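Long-range contacts in methyltransferase (Streptococcus pyogenes, PDB 2ESR), which probably transfers methyl groups from S-adenosylmethionine, perhaps to a guanine of 16S ribosomal RNA as its RsmD-type relatives do: residues L38-G43 with A57-K62; R92-L97 with A123-L128; D102-D107 with V132-E137; V142-E147 with K163-V168. All coordinates share one frame; numbering follows the deposited sequence.

Contact 1. Residues L38-G43 with A57-K62; sequences LFAGSG and AVLVEK
The segment L38-G43 leaves strand 34-38 beside the C-terminal end of strand 56-60. CA of L38 lies 4.9 Å from CA of V60. A40 N donates to V60 O at 2.9 Å. This bond is nearly straight at the hydrogen (173°), although the nitrogen sits above the carbonyl plane. A type II' turn then runs from A40 to G43, closed by G43 N on A40 O at 2.8 Å, and G43 stands at the N-cap position of helix 44-51. The two glycines fit the glycine-rich loop after the first strand of a Rossmann-like methyltransferase, the usual place for S-adenosylmethionine. E61 follows the second strand, where relatives commonly carry an acidic residue for the cofactor ribose. Here its carboxylate holds the loop. CG is anti to the backbone N (chi1 176°), and a bend at chi2 (56°) folds the group back over the turn. E61 OE1 takes G41 N at 2.6 Å, met from above the carboxylate plane. OE2 accepts N63 N, so two backbone N-H groups grip the carboxylate and would favour its charged form. The apolar contacts lie further back. L38 and V60 lie side by side, with L38 CD2 3.6 Å from V60 CG2. A40 CB meets L59 CB at 3.9 Å. The absence of a side chain on G43 lets L59 CD2 come to 3.7 Å from G43 CA.

Contact 2. Residues R92-L97 with A123-L128; sequences RAIDCL and AAKNLL
K125 NZ is gripped by three partners. The strongest is a water, which accepts from K125 NZ at 2.7 Å. The other two bonds of K125 NZ are weak: one to I94 O at 3.4 Å, one to D95 OD1 at 3.3 Å. The last is also a salt bridge, with the two side chains crossing at about a right angle. The water donates to I94 O at 2.6 Å and to L97 O at 2.6 Å. It therefore ties the lysine to two carbonyls at the C-terminal end of helix 90-96. A positive charge at this helix end would be favoured by the helix dipole. All four K125 torsions lie near -60°, so the chain curls instead of extending, and it brings NZ over the last turn. K125 itself stands where helix 111-124 stops. The stop is a Schellman motif with N126, of positive phi, at the C-prime position: N126 N bonds to A123 O, and L127 N to L122 O. Beyond this stop L127 packs against helix 90-96 and the residue after it. L127 CD1 packs on I94 CG2 at 3.7 Å, the two side chains crossing obliquely. L127 CD2 reaches L97 CB at 4.0 Å. I94 continues this apolar contact onto T118, A121 and L122 of helix 111-124. R92 and C96, on another side of helix 90-96, pack against C96 and R92 of the second subunit.

Contact 3. Residues D102-D107 with V132-E137; sequences DLVFLD and VMVVCE
V135 is the apolar centre on one face of this strand pair. V135 CB lies 3.7 Å from F105 CD1, with the two side chains side by side and pointing the same way. V135 CG2 meets L103 CD1 at 3.8 Å. On the other face L106 and V134 cross obliquely, with L106 CD1 3.7 Å from V134 CG1. Helix 19-26 covers the F105 face, through F23 and I26. Helix 111-124 covers the L106 face, through T118 and I119. Between the faces five backbone hydrogen bonds join the strands in parallel register. The shortest, V135 N to V104 O, is 2.7 Å and lies nearly along the C=O axis. At the C-terminal end of the pair the chemistry changes. D107 OD1 and E137 OE1 are 3.8 Å apart, like charges with carboxylate planes turned 56° from each other. One water donates to both, at 2.7 Å from D107 OD1 and 2.7 Å from E137 OE1, and would ease the repulsion. Helix 111-124 links the two strands as a beta-alpha-beta crossover of a Rossmann-like methyltransferase. D107 opens the sequence D-P-P-Y, consistent with the (N/D)PP(Y/F) active-site motif of enzymes that methylate amino groups.

Contact 4. Residues V142-E147 with K163-V168; sequences VLLPKE and KVTVYV
Two hydrogen bonds, both from side chain to backbone carbonyl, fix the loop 142-147 over strand 162-169. K163 NZ donates to V142 O at a very short 2.5 Å. K163 leaves the strand with CG anti to the backbone N, and a bend at chi3 (70°) turns the ammonium to the carbonyl, which it meets in plane. Y167 OH donates to P145 O at 2.6 Å. That oxygen lies in the plane of the tyrosine ring, at its edge, and the hydroxyl lies in the plane of the carbonyl. P145 CD also lies 3.6 Å from Y167 OH, beside that bond, the two side chains crossing at about a right angle. Between the two bonds L144 makes the apolar contact. L144 points toward the strand, and L144 CD1 lies 3.8 Å from T165 CB. L144 CD1 also lies at the edge of the Y167 ring, near its plane, 4.3 Å from Y167 CE1. The backbones stay well apart, with L144 CA 8.1 Å from T165 CA. The loop is not paired with the strand. It runs over its face in roughly the same direction, 27° apart. Helix 111-124 shares that face: L144 packs on I115, P145 on V116 and Y167 on I119. Strand 162-169 itself runs between strands 132-139 and 151-159, and V164 and V166 turn to helix 19-26 on the other face.

Overall arrangement
Contact 3 is the buried core, its centre about 3 Å from the centre of the chain, held by backbone bonds and apolar side chains. Contacts 1 and 4 are partly buried and reach the same sheet on opposite sides of that centre. L38 N probably bonds to F105 O, and C136 N and V134 O probably bond to T165 O and Y167 N. Contact 1 is a loop held partly by a carboxylate, at the likely cofactor end. Contact 4 uses side chains on carbonyls. Contact 2 joins helix ends through a lysine and a water. Its centre is about 14 Å from the chain centre, yet it is mostly buried, with D95 exposed. It touches contacts 1 and 3.

Contact 1. Residues L38-G43 with A57-K62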
loop_
_atom_site.group_PDB
_atom_site.type_symbol
_atom_site.label_atom_id
_atom_site.label_comp_id
_atom_site.label_asym_id
_atom_site.label_seq_id
_atom_site.Cartn_x
_atom_site.Cartn_y
_atom_site.Cartn_z
ATOM N N LEU A 38 -10.051 -2.806 -6.429
ATOM C CA LEU A 38 -11.100 -2.786 -5.424
ATOM C C LEU A 38 -11.941 -4.044 -5.631
ATOM O O LEU A 38 -12.136 -4.484 -6.765
ATOM C CB LEU A 38 -11.954 -1.524 -5.588
ATOM C CG LEU A 38 -11.199 -0.208 -5.370
ATOM C CD1 LEU A 38 -12.129 0.974 -5.637
ATOM C CD2 LEU A 38 -10.671 -0.153 -3.941
ATOM N N PHE A 39 -12.442 -4.610 -4.539
ATOM C CA PHE A 39 -13.221 -5.845 -4.602
ATOM C C PHE A 39 -12.300 -6.817 -5.341
ATOM O O PHE A 39 -12.712 -7.504 -6.273
ATOM C CB PHE A 39 -14.518 -5.636 -5.397
ATOM C CG PHE A 39 -15.253 -4.365 -5.048
ATOM C CD1 PHE A 39 -15.056 -3.206 -5.797
ATOM C CD2 PHE A 39 -16.133 -4.325 -3.971
ATOM C CE1 PHE A 39 -15.726 -2.024 -5.475
ATOM C CE2 PHE A 39 -16.808 -3.148 -3.641
ATOM C CZ PHE A 39 -16.603 -1.997 -4.396
ATOM N N ALA A 40 -11.049 -6.862 -4.894
ATOM C CA ALA A 40 -9.993 -7.662 -5.510
ATOM C C ALA A 40 -10.191 -9.157 -5.751
ATOM O O ALA A 40 -9.589 -9.711 -6.674
ATOM C CB ALA A 40 -8.695 -7.443 -4.750
ATOM N N GLY A 41 -11.009 -9.814 -4.936
ATOM C CA GLY A 41 -11.225 -11.240 -5.122
ATOM C C GLY A 41 -9.947 -12.031 -4.905
ATOM O O GLY A 41 -9.403 -12.033 -3.803
ATOM N N SER A 42 -9.467 -12.703 -5.949
ATOM C CA SER A 42 -8.234 -13.478 -5.855
ATOM C C SER A 42 -7.038 -12.614 -6.257
ATOM O O SER A 42 -5.892 -13.071 -6.243
ATOM C CB SER A 42 -8.317 -14.712 -6.755
ATOM O OG SER A 42 -9.403 -15.540 -6.368
ATOM N N GLY A 43 -7.321 -11.365 -6.620
ATOM C CA GLY A 43 -6.277 -10.430 -7.010
ATOM C C GLY A 43 -5.623 -10.703 -8.354
ATOM O O GLY A 43 -4.630 -10.069 -8.701
ATOM N N ALA A 57 0.719 -2.290 -6.679
ATOM C CA ALA A 57 -0.727 -2.425 -6.639
ATOM C C ALA A 57 -1.262 -2.408 -5.225
ATOM O O ALA A 57 -0.638 -2.933 -4.303
ATOM C CB ALA A 57 -1.144 -3.715 -7.308
ATOM N N VAL A 58 -2.415 -1.781 -5.059
ATOM C CA VAL A 58 -3.079 -1.760 -3.768
ATOM C C VAL A 58 -4.318 -2.591 -4.035
ATOM O O VAL A 58 -5.056 -2.317 -4.982
ATOM C CB VAL A 58 -3.509 -0.343 -3.331
ATOM C CG1 VAL A 58 -4.406 -0.439 -2.088
ATOM C CG2 VAL A 58 -2.290 0.505 -3.023
ATOM N N LEU A 59 -4.525 -3.627 -3.232
ATOM C CA LEU A 59 -5.694 -4.481 -3.389
ATOM C C LEU A 59 -6.576 -4.346 -2.157
ATOM O O LEU A 59 -6.076 -4.327 -1.033
ATOM C CB LEU A 59 -5.279 -5.948 -3.557
ATOM C CG LEU A 59 -4.536 -6.361 -4.832
ATOM C CD1 LEU A 59 -3.117 -5.801 -4.823
ATOM C CD2 LEU A 59 -4.506 -7.876 -4.919
ATOM N N VAL A 60 -7.883 -4.237 -2.366
ATOM C CA VAL A 60 -8.813 -4.133 -1.252
ATOM C C VAL A 60 -9.810 -5.271 -1.381
ATOM O O VAL A 60 -10.477 -5.402 -2.399
ATOM C CB VAL A 60 -9.597 -2.804 -1.257
ATOM C CG1 VAL A 60 -10.467 -2.716 -0.000
ATOM C CG2 VAL A 60 -8.639 -1.626 -1.324
ATOM N N GLU A 61 -9.893 -6.100 -0.347
ATOM C CA GLU A 61 -10.805 -7.234 -0.348
ATOM C C GLU A 61 -11.198 -7.517 1.089
ATOM O O GLU A 61 -10.336 -7.738 1.937
ATOM C CB GLU A 61 -10.122 -8.459 -0.970
ATOM C CG GLU A 61 -10.957 -9.735 -0.927
ATOM C CD GLU A 61 -12.313 -9.562 -1.584
ATOM O OE1 GLU A 61 -12.356 -9.208 -2.783
ATOM O OE2 GLU A 61 -13.337 -9.779 -0.899
ATOM N N LYS A 62 -12.502 -7.505 1.355
ATOM C CA LYS A 62 -13.022 -7.734 2.701
ATOM C C LYS A 62 -13.183 -9.193 3.128
ATOM O O LYS A 62 -13.106 -9.501 4.319
ATOM C CB LYS A 62 -14.366 -7.018 2.862
ATOM C CG LYS A 62 -14.349 -5.890 3.881
ATOM C CD LYS A 62 -13.871 -6.380 5.244
ATOM C CE LYS A 62 -13.832 -5.253 6.260
ATOM N NZ LYS A 62 -13.214 -5.694 7.536
#

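Contact 2. Residues R92-L97 with A123-L128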
loop_
_atom_site.group_PDB
_atom_site.type_symbol
_atom_site.label_atom_id
_atom_site.label_comp_id
_atom_site.label_asym_id
_atom_site.label_seq_id
_atom_site.Cartn_x
_atom_site.Cartn_y
_atom_site.Cartn_z
ATOM N N ARG A 92 -14.623 2.565 2.673
ATOM C CA ARG A 92 -13.704 3.009 3.714
ATOM C C ARG A 92 -12.322 3.196 3.102
ATOM O O ARG A 92 -11.639 4.184 3.370
ATOM C CB ARG A 92 -13.622 1.963 4.829
ATOM C CG ARG A 92 -14.890 1.777 5.638
ATOM C CD ARG A 92 -14.981 0.347 6.161
ATOM N NE ARG A 92 -13.732 -0.122 6.762
ATOM C CZ ARG A 92 -13.468 -1.393 7.040
ATOM N NH1 ARG A 92 -14.359 -2.331 6.772
ATOM N NH2 ARG A 92 -12.315 -1.727 7.598
ATOM N N ALA A 93 -11.918 2.231 2.281
ATOM C CA ALA A 93 -10.616 2.269 1.630
ATOM C C ALA A 93 -10.416 3.556 0.841
ATOM O O ALA A 93 -9.407 4.235 1.006
ATOM C CB ALA A 93 -10.448 1.050 0.709
ATOM N N ILE A 94 -11.384 3.900 -0.005
ATOM C CA ILE A 94 -11.282 5.106 -0.814
ATOM C C ILE A 94 -10.999 6.361 0.017
ATOM O O ILE A 94 -10.291 7.259 -0.432
ATOM C CB ILE A 94 -12.564 5.298 -1.667
ATOM C CG1 ILE A 94 -12.650 4.170 -2.701
ATOM C CG2 ILE A 94 -12.539 6.655 -2.371
ATOM C CD1 ILE A 94 -13.932 4.167 -3.518
ATOM N N ASP A 95 -11.533 6.416 1.232
ATOM C CA ASP A 95 -11.312 7.571 2.098
ATOM C C ASP A 95 -9.912 7.610 2.708
ATOM O O ASP A 95 -9.479 8.645 3.216
ATOM C CB ASP A 95 -12.354 7.592 3.222
ATOM C CG ASP A 95 -13.739 7.958 2.724
ATOM O OD1 ASP A 95 -13.882 9.053 2.140
ATOM O OD2 ASP A 95 -14.681 7.157 2.916
ATOM N N CYS A 96 -9.201 6.490 2.651
ATOM C CA CYS A 96 -7.865 6.413 3.226
ATOM C C CYS A 96 -6.741 6.441 2.190
ATOM O O CYS A 96 -5.578 6.642 2.537
ATOM C CB CYS A 96 -7.749 5.150 4.078
ATOM S SG CYS A 96 -8.956 5.079 5.423
ATOM N N LEU A 97 -7.094 6.243 0.923
ATOM C CA LEU A 97 -6.108 6.252 -0.161
ATOM C C LEU A 97 -5.632 7.671 -0.452
ATOM O O LEU A 97 -6.369 8.630 -0.239
ATOM C CB LEU A 97 -6.724 5.650 -1.424
ATOM C CG LEU A 97 -7.254 4.225 -1.283
ATOM C CD1 LEU A 97 -7.962 3.809 -2.572
ATOM C CD2 LEU A 97 -6.104 3.288 -0.970
ATOM N N ALA A 123 -13.402 9.752 -8.207
ATOM C CA ALA A 123 -13.249 11.033 -8.889
ATOM C C ALA A 123 -13.324 12.196 -7.906
ATOM O O ALA A 123 -12.555 13.154 -8.004
ATOM C CB ALA A 123 -14.327 11.185 -9.962
ATOM N N ALA A 124 -14.251 12.111 -6.958
ATOM C CA ALA A 124 -14.431 13.170 -5.968
ATOM C C ALA A 124 -13.224 13.306 -5.045
ATOM O O ALA A 124 -12.934 14.395 -4.549
ATOM C CB ALA A 124 -15.690 12.907 -5.142
ATOM N N LYS A 125 -12.524 12.201 -4.820
ATOM C CA LYS A 125 -11.355 12.190 -3.952
ATOM C C LYS A 125 -10.058 12.404 -4.725
ATOM O O LYS A 125 -8.968 12.243 -4.174
ATOM C CB LYS A 125 -11.289 10.863 -3.191
ATOM C CG LYS A 125 -12.487 10.616 -2.270
ATOM C CD LYS A 125 -12.589 11.689 -1.194
ATOM C CE LYS A 125 -11.397 11.652 -0.255
ATOM N NZ LYS A 125 -11.336 10.375 0.512
ATOM N N ASN A 126 -10.189 12.772 -5.996
ATOM C CA ASN A 126 -9.048 13.015 -6.879
ATOM C C ASN A 126 -7.999 11.923 -6.792
ATOM O O ASN A 126 -6.804 12.200 -6.682
ATOM C CB ASN A 126 -8.416 14.368 -6.557
ATOM C CG ASN A 126 -9.434 15.477 -6.509
ATOM O OD1 ASN A 126 -9.960 15.806 -5.444
ATOM N ND2 ASN A 126 -9.739 16.050 -7.666
ATOM N N LEU A 127 -8.455 10.677 -6.854
ATOM C CA LEU A 127 -7.573 9.526 -6.765
ATOM C C LEU A 127 -7.229 8.918 -8.123
ATOM O O LEU A 127 -6.535 7.905 -8.191
ATOM C CB LEU A 127 -8.219 8.449 -5.894
ATOM C CG LEU A 127 -8.409 8.818 -4.418
ATOM C CD1 LEU A 127 -9.291 7.783 -3.732
ATOM C CD2 LEU A 127 -7.051 8.899 -3.753
ATOM N N LEU A 128 -7.715 9.533 -9.196
ATOM C CA LEU A 128 -7.467 9.019 -10.543
ATOM C C LEU A 128 -6.475 9.865 -11.335
ATOM O O LEU A 128 -6.607 11.087 -11.409
ATOM C CB LEU A 128 -8.782 8.952 -11.322
ATOM C CG LEU A 128 -9.917 8.148 -10.682
ATOM C CD1 LEU A 128 -11.150 8.233 -11.560
ATOM C CD2 LEU A 128 -9.488 6.695 -10.494
HETATM O O HOH W 1 -8.874 9.483 -0.251
#

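Contact 3. Residues D102-D107 with V132-E137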
loop_
_atom_site.group_PDB
_atom_site.type_symbol
_atom_site.label_atom_id
_atom_site.label_comp_id
_atom_site.label_asym_id
_atom_site.label_seq_id
_atom_site.Cartn_x
_atom_site.Cartn_y
_atom_site.Cartn_z
ATOM N N ASP A 102 -3.166 4.871 -11.750
ATOM C CA ASP A 102 -3.159 4.837 -13.208
ATOM C C ASP A 102 -4.062 3.771 -13.809
ATOM O O ASP A 102 -4.525 3.902 -14.948
ATOM C CB ASP A 102 -1.726 4.628 -13.692
ATOM C CG ASP A 102 -0.756 5.612 -13.065
ATOM O OD1 ASP A 102 -0.035 5.233 -12.115
ATOM O OD2 ASP A 102 -0.729 6.771 -13.512
ATOM N N LEU A 103 -4.314 2.718 -13.043
ATOM C CA LEU A 103 -5.149 1.622 -13.512
ATOM C C LEU A 103 -5.990 1.128 -12.341
ATOM O O LEU A 103 -5.466 0.784 -11.286
ATOM C CB LEU A 103 -4.261 0.493 -14.049
ATOM C CG LEU A 103 -4.904 -0.817 -14.531
ATOM C CD1 LEU A 103 -5.934 -0.539 -15.635
ATOM C CD2 LEU A 103 -3.802 -1.745 -15.055
ATOM N N VAL A 104 -7.301 1.105 -12.530
ATOM C CA VAL A 104 -8.202 0.673 -11.481
ATOM C C VAL A 104 -9.054 -0.481 -11.986
ATOM O O VAL A 104 -9.614 -0.408 -13.074
ATOM C CB VAL A 104 -9.128 1.842 -11.052
ATOM C CG1 VAL A 104 -10.082 1.389 -9.957
ATOM C CG2 VAL A 104 -8.284 3.019 -10.565
ATOM N N PHE A 105 -9.126 -1.549 -11.204
ATOM C CA PHE A 105 -9.945 -2.697 -11.567
ATOM C C PHE A 105 -11.151 -2.737 -10.645
ATOM O O PHE A 105 -11.003 -2.662 -9.422
ATOM C CB PHE A 105 -9.149 -3.996 -11.436
ATOM C CG PHE A 105 -8.101 -4.173 -12.501
ATOM C CD1 PHE A 105 -8.468 -4.348 -13.825
ATOM C CD2 PHE A 105 -6.749 -4.131 -12.180
ATOM C CE1 PHE A 105 -7.497 -4.474 -14.827
ATOM C CE2 PHE A 105 -5.769 -4.257 -13.170
ATOM C CZ PHE A 105 -6.145 -4.428 -14.497
ATOM N N LEU A 106 -12.342 -2.858 -11.233
ATOM C CA LEU A 106 -13.581 -2.897 -10.460
ATOM C C LEU A 106 -14.470 -4.051 -10.903
ATOM O O LEU A 106 -14.885 -4.118 -12.059
ATOM C CB LEU A 106 -14.380 -1.599 -10.631
ATOM C CG LEU A 106 -13.755 -0.244 -10.307
ATOM C CD1 LEU A 106 -14.814 0.840 -10.521
ATOM C CD2 LEU A 106 -13.251 -0.209 -8.863
ATOM N N ASP A 107 -14.750 -4.957 -9.975
ATOM C CA ASP A 107 -15.633 -6.099 -10.235
ATOM C C ASP A 107 -16.337 -6.318 -8.904
ATOM O O ASP A 107 -16.016 -7.243 -8.157
ATOM C CB ASP A 107 -14.832 -7.345 -10.626
ATOM C CG ASP A 107 -15.731 -8.516 -11.000
ATOM O OD1 ASP A 107 -15.228 -9.519 -11.550
ATOM O OD2 ASP A 107 -16.949 -8.428 -10.731
ATOM N N VAL A 132 -5.813 7.788 -16.407
ATOM C CA VAL A 132 -6.330 6.577 -15.785
ATOM C C VAL A 132 -7.208 5.718 -16.690
ATOM O O VAL A 132 -7.880 6.212 -17.601
ATOM C CB VAL A 132 -7.171 6.927 -14.526
ATOM C CG1 VAL A 132 -8.466 7.585 -14.943
ATOM C CG2 VAL A 132 -7.452 5.683 -13.696
HETATM N N MSE A 133 -7.178 4.417 -16.433
HETATM C CA MSE A 133 -8.039 3.473 -17.115
HETATM C C MSE A 133 -8.767 2.761 -15.972
HETATM O O MSE A 133 -8.125 2.168 -15.092
HETATM C CB MSE A 133 -7.236 2.463 -17.938
HETATM C CG MSE A 133 -6.750 3.022 -19.256
HETATM SE SE MSE A 133 -5.888 1.630 -20.259
HETATM C CE MSE A 133 -4.282 1.495 -19.239
ATOM N N VAL A 134 -10.093 2.876 -15.945
ATOM C CA VAL A 134 -10.902 2.195 -14.934
ATOM C C VAL A 134 -11.556 1.032 -15.676
ATOM O O VAL A 134 -12.455 1.216 -16.515
ATOM C CB VAL A 134 -11.978 3.121 -14.325
ATOM C CG1 VAL A 134 -12.797 2.351 -13.288
ATOM C CG2 VAL A 134 -11.309 4.309 -13.646
ATOM N N VAL A 135 -11.069 -0.164 -15.375
ATOM C CA VAL A 135 -11.518 -1.390 -16.014
ATOM C C VAL A 135 -12.552 -2.124 -15.191
ATOM O O VAL A 135 -12.286 -2.553 -14.066
ATOM C CB VAL A 135 -10.315 -2.329 -16.264
ATOM C CG1 VAL A 135 -10.770 -3.581 -16.970
ATOM C CG2 VAL A 135 -9.261 -1.603 -17.089
ATOM N N CYS A 136 -13.731 -2.288 -15.777
ATOM C CA CYS A 136 -14.833 -2.952 -15.111
ATOM C C CYS A 136 -15.165 -4.278 -15.765
ATOM O O CYS A 136 -15.396 -4.335 -16.966
ATOM C CB CYS A 136 -16.075 -2.066 -15.159
ATOM S SG CYS A 136 -15.810 -0.383 -14.565
ATOM N N GLU A 137 -15.181 -5.346 -14.975
ATOM C CA GLU A 137 -15.539 -6.659 -15.507
ATOM C C GLU A 137 -16.870 -7.000 -14.855
ATOM O O GLU A 137 -16.996 -6.965 -13.628
ATOM C CB GLU A 137 -14.477 -7.706 -15.157
ATOM C CG GLU A 137 -14.815 -9.099 -15.680
ATOM C CD GLU A 137 -13.659 -10.074 -15.549
ATOM O OE1 GLU A 137 -12.964 -10.037 -14.509
ATOM O OE2 GLU A 137 -13.454 -10.882 -16.481
HETATM O O HOH W 2 -12.547 -9.752 -11.907
#

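Contact 4. Residues V142-E147 with K163-V168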
loop_
_atom_site.group_PDB
_atom_site.type_symbol
_atom_site.label_atom_id
_atom_site.label_comp_id
_atom_site.label_asym_id
_atom_site.label_seq_id
_atom_site.Cartn_x
_atom_site.Cartn_y
_atom_site.Cartn_z
ATOM N N VAL A 142 -25.070 -6.831 -17.845
ATOM C CA VAL A 142 -24.993 -5.576 -17.105
ATOM C C VAL A 142 -24.765 -4.399 -18.050
ATOM O O VAL A 142 -23.819 -4.391 -18.835
ATOM C CB VAL A 142 -23.846 -5.596 -16.065
ATOM C CG1 VAL A 142 -23.692 -4.220 -15.430
ATOM C CG2 VAL A 142 -24.140 -6.625 -14.990
ATOM N N LEU A 143 -25.646 -3.410 -17.982
ATOM C CA LEU A 143 -25.520 -2.233 -18.827
ATOM C C LEU A 143 -24.978 -1.080 -17.991
ATOM O O LEU A 143 -25.557 -0.713 -16.974
ATOM C CB LEU A 143 -26.880 -1.866 -19.424
ATOM C CG LEU A 143 -27.474 -2.940 -20.340
ATOM C CD1 LEU A 143 -28.854 -2.510 -20.811
ATOM C CD2 LEU A 143 -26.540 -3.172 -21.524
ATOM N N LEU A 144 -23.851 -0.525 -18.415
ATOM C CA LEU A 144 -23.241 0.577 -17.695
ATOM C C LEU A 144 -23.441 1.878 -18.470
ATOM O O LEU A 144 -23.517 1.877 -19.694
ATOM C CB LEU A 144 -21.750 0.308 -17.486
ATOM C CG LEU A 144 -21.408 -0.947 -16.668
ATOM C CD1 LEU A 144 -19.895 -1.117 -16.637
ATOM C CD2 LEU A 144 -21.958 -0.825 -15.252
ATOM N N PRO A 145 -23.511 3.009 -17.758
ATOM C CA PRO A 145 -23.708 4.307 -18.406
ATOM C C PRO A 145 -22.496 4.776 -19.205
ATOM O O PRO A 145 -21.350 4.484 -18.852
ATOM C CB PRO A 145 -24.029 5.222 -17.232
ATOM C CG PRO A 145 -23.161 4.665 -16.155
ATOM C CD PRO A 145 -23.343 3.166 -16.301
ATOM N N LYS A 146 -22.752 5.508 -20.283
ATOM C CA LYS A 146 -21.666 6.005 -21.116
ATOM C C LYS A 146 -20.757 6.965 -20.370
ATOM O O LYS A 146 -19.566 7.054 -20.663
ATOM C CB LYS A 146 -22.215 6.683 -22.371
ATOM C CG LYS A 146 -22.678 5.697 -23.429
ATOM C CD LYS A 146 -22.892 6.387 -24.768
ATOM C CE LYS A 146 -23.226 5.382 -25.862
ATOM N NZ LYS A 146 -23.447 6.052 -27.178
ATOM N N GLU A 147 -21.319 7.686 -19.410
ATOM C CA GLU A 147 -20.534 8.629 -18.628
ATOM C C GLU A 147 -20.776 8.502 -17.132
ATOM O O GLU A 147 -21.899 8.277 -16.682
ATOM C CB GLU A 147 -20.835 10.070 -19.061
ATOM C CG GLU A 147 -20.292 10.443 -20.428
ATOM C CD GLU A 147 -20.674 11.856 -20.845
ATOM O OE1 GLU A 147 -20.224 12.296 -21.924
ATOM O OE2 GLU A 147 -21.419 12.525 -20.096
ATOM N N LYS A 163 -18.327 -9.149 -19.663
ATOM C CA LYS A 163 -18.159 -7.939 -20.435
ATOM C C LYS A 163 -17.161 -7.067 -19.705
ATOM O O LYS A 163 -17.216 -6.943 -18.475
ATOM C CB LYS A 163 -19.489 -7.193 -20.580
ATOM C CG LYS A 163 -19.354 -5.917 -21.399
ATOM C CD LYS A 163 -20.702 -5.309 -21.759
ATOM C CE LYS A 163 -21.404 -4.725 -20.558
ATOM N NZ LYS A 163 -22.664 -4.043 -20.985
ATOM N N VAL A 164 -16.233 -6.490 -20.462
ATOM C CA VAL A 164 -15.234 -5.603 -19.896
ATOM C C VAL A 164 -15.499 -4.215 -20.451
ATOM O O VAL A 164 -15.611 -4.024 -21.662
ATOM C CB VAL A 164 -13.795 -6.022 -20.271
ATOM C CG1 VAL A 164 -12.809 -4.956 -19.805
ATOM C CG2 VAL A 164 -13.456 -7.358 -19.621
ATOM N N THR A 165 -15.626 -3.254 -19.549
ATOM C CA THR A 165 -15.875 -1.873 -19.925
ATOM C C THR A 165 -14.738 -1.049 -19.337
ATOM O O THR A 165 -14.423 -1.171 -18.154
ATOM C CB THR A 165 -17.205 -1.372 -19.333
ATOM O OG1 THR A 165 -18.277 -2.222 -19.768
ATOM C CG2 THR A 165 -17.491 0.058 -19.783
ATOM N N VAL A 166 -14.121 -0.214 -20.158
ATOM C CA VAL A 166 -13.023 0.608 -19.679
ATOM C C VAL A 166 -13.411 2.074 -19.761
ATOM O O VAL A 166 -13.799 2.552 -20.824
ATOM C CB VAL A 166 -11.763 0.411 -20.531
ATOM C CG1 VAL A 166 -10.607 1.236 -19.946
ATOM C CG2 VAL A 166 -11.405 -1.071 -20.606
ATOM N N TYR A 167 -13.318 2.774 -18.634
ATOM C CA TYR A 167 -13.631 4.196 -18.588
ATOM C C TYR A 167 -12.330 4.971 -18.543
ATOM O O TYR A 167 -11.351 4.516 -17.949
ATOM C CB TYR A 167 -14.441 4.559 -17.340
ATOM C CG TYR A 167 -15.885 4.119 -17.374
ATOM C CD1 TYR A 167 -16.260 2.852 -16.934
ATOM C CD2 TYR A 167 -16.881 4.979 -17.841
ATOM C CE1 TYR A 167 -17.596 2.452 -16.955
ATOM C CE2 TYR A 167 -18.219 4.586 -17.868
ATOM C CZ TYR A 167 -18.568 3.325 -17.422
ATOM O OH TYR A 167 -19.894 2.946 -17.431
ATOM N N VAL A 168 -12.327 6.141 -19.172
ATOM C CA VAL A 168 -11.151 6.997 -19.193
ATOM C C VAL A 168 -11.604 8.449 -19.130
ATOM O O VAL A 168 -12.772 8.754 -19.389
ATOM C CB VAL A 168 -10.320 6.819 -20.492
ATOM C CG1 VAL A 168 -9.892 5.366 -20.655
ATOM C CG2 VAL A 168 -11.120 7.285 -21.698
#